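Local structure of AvrA (Salmonella typhimurium, 6BE0) at residues Pro221-Ser225 with Asp226-Arg230. The protein probably transfers acetyl groups from acetyl-CoA to serine and threonine residues of target proteins, as a YopJ-family bacterial effector that binds inositol hexakisphosphate. Sequence-based numbering, arbitrary orientation.
Sequences PFLPS and DKADR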
loop_
_atom_site.group_PDB
_atom_site.type_symbol
_atom_site.label_atom_id
_atom_site.label_comp_id
_atom_site.label_asym_id
_atom_site.label_seq_id
_atom_site.Cartn_x
_atom_site.Cartn_y
_atom_site.Cartn_z
ATOM N N PRO A 221 17.891 -6.587 7.504
ATOM C CA PRO A 221 16.675 -7.379 7.729
ATOM C C PRO A 221 15.573 -7.060 6.720
ATOM O O PRO A 221 15.003 -7.975 6.119
ATOM C CB PRO A 221 16.256 -6.979 9.146
ATOM C CG PRO A 221 16.804 -5.613 9.331
ATOM C CD PRO A 221 18.085 -5.566 8.550
ATOM N N PHE A 222 15.280 -5.774 6.550
ATOM C CA PHE A 222 14.302 -5.319 5.569
ATOM C C PHE A 222 14.947 -4.316 4.623
ATOM O O PHE A 222 16.094 -3.916 4.823
ATOM C CB PHE A 222 13.090 -4.691 6.262
ATOM C CG PHE A 222 13.410 -3.452 7.046
ATOM C CD1 PHE A 222 13.300 -2.201 6.464
ATOM C CD2 PHE A 222 13.815 -3.538 8.366
ATOM C CE1 PHE A 222 13.593 -1.057 7.186
ATOM C CE2 PHE A 222 14.108 -2.399 9.092
ATOM C CZ PHE A 222 13.995 -1.157 8.501
ATOM N N LEU A 223 14.208 -3.911 3.597
ATOM C CA LEU A 223 14.711 -2.958 2.618
ATOM C C LEU A 223 14.358 -1.531 3.039
ATOM O O LEU A 223 13.179 -1.187 3.114
ATOM C CB LEU A 223 14.134 -3.259 1.236
ATOM C CG LEU A 223 14.787 -2.517 0.069
ATOM C CD1 LEU A 223 16.142 -3.125 -0.259
ATOM C CD2 LEU A 223 13.878 -2.523 -1.149
ATOM N N PRO A 224 15.372 -0.692 3.319
ATOM C CA PRO A 224 15.059 0.680 3.733
ATOM C C PRO A 224 14.502 1.509 2.580
ATOM O O PRO A 224 14.592 1.088 1.426
ATOM C CB PRO A 224 16.409 1.219 4.206
ATOM C CG PRO A 224 17.409 0.448 3.431
ATOM C CD PRO A 224 16.826 -0.925 3.252
ATOM N N SER A 225 13.938 2.671 2.895
ATOM C CA SER A 225 13.222 3.473 1.907
ATOM C C SER A 225 14.117 3.982 0.778
ATOM O O SER A 225 13.712 3.974 -0.385
ATOM C CB SER A 225 12.538 4.658 2.592
ATOM O OG SER A 225 13.486 5.500 3.222
ATOM N N ASP A 226 15.325 4.424 1.113
ATOM C CA ASP A 226 16.227 4.974 0.105
ATOM C C ASP A 226 16.587 3.915 -0.938
ATOM O O ASP A 226 16.783 4.229 -2.112
ATOM C CB ASP A 226 17.497 5.531 0.754
ATOM C CG ASP A 226 18.252 4.489 1.551
ATOM O OD1 ASP A 226 17.605 3.724 2.297
ATOM O OD2 ASP A 226 19.493 4.431 1.427
ATOM N N LYS A 227 16.665 2.662 -0.504
ATOM C CA LYS A 227 16.917 1.555 -1.418
ATOM C C LYS A 227 15.679 1.266 -2.262
ATOM O O LYS A 227 15.781 0.924 -3.440
ATOM C CB LYS A 227 17.331 0.301 -0.644
ATOM C CG LYS A 227 18.637 0.442 0.121
ATOM C CD LYS A 227 19.848 0.358 -0.797
ATOM C CE LYS A 227 20.132 -1.071 -1.244
ATOM N NZ LYS A 227 20.467 -1.964 -0.098
ATOM N N ALA A 228 14.509 1.409 -1.649
ATOM C CA ALA A 228 13.247 1.140 -2.330
ATOM C C ALA A 228 12.996 2.147 -3.447
ATOM O O ALA A 228 12.395 1.813 -4.467
ATOM C CB ALA A 228 12.096 1.156 -1.335
ATOM N N ASP A 229 13.461 3.378 -3.254
ATOM C CA ASP A 229 13.271 4.435 -4.244
ATOM C C ASP A 229 13.962 4.104 -5.566
ATOM O O ASP A 229 13.550 4.579 -6.623
ATOM C CB ASP A 229 13.789 5.774 -3.709
ATOM C CG ASP A 229 12.952 6.311 -2.557
ATOM O OD1 ASP A 229 11.810 5.841 -2.373
ATOM O OD2 ASP A 229 13.436 7.213 -1.840
ATOM N N ARG A 230 15.010 3.289 -5.501
ATOM C CA ARG A 230 15.755 2.908 -6.697
ATOM C C ARG A 230 15.036 1.814 -7.483
ATOM O O ARG A 230 15.328 1.595 -8.659
ATOM C CB ARG A 230 17.159 2.433 -6.320
ATOM C CG ARG A 230 17.953 3.426 -5.491
ATOM C CD ARG A 230 19.286 2.840 -5.065
ATOM N NE ARG A 230 19.929 3.646 -4.029
ATOM C CZ ARG A 230 21.009 3.274 -3.350
ATOM N NH1 ARG A 230 21.582 2.100 -3.590
ATOM N NH2 ARG A 230 21.518 4.078 -2.424
#
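The Pro224 ring runs alongside the first part of the Lys227 side chain at the N-terminus of the short helix 225-228, with Pro224 CG 3.5 Å from Lys227 CG. Pro224 occupies the N-cap position: its carbonyl O accepts a hydrogen bond from Ala228 N at 3.1 Å and a weak one from Lys227 N. The pyrrolidine ring also meets Asp226, whose chi1 of 58° sets the carboxylate between its own backbone N and carbonyl carbon and brings OD1 to 3.4 Å from Pro224 CB. Leu223 lies across the Lys227 side chain, almost perpendicular to it; with CG anti to the backbone N (chi1 -168°), it places CD1 3.6 Å from Lys227 CB, while CD2 reaches Ala228 CB at 4.1 Å. Leu223 and Ala228 both pack on Val175, and Leu223 makes backbone hydrogen bonds with Met174 and Glu176, so this turn joins the helix to the edge strand 170-176 of the mixed sheet. Four residues on from Ser225, the Asp229 carboxylate is hydrogen-bonded by Tyr237 and forms a salt bridge to Arg245 of helix 243-252, while Asp229 N donates to Ser225 O at 2.9 Å.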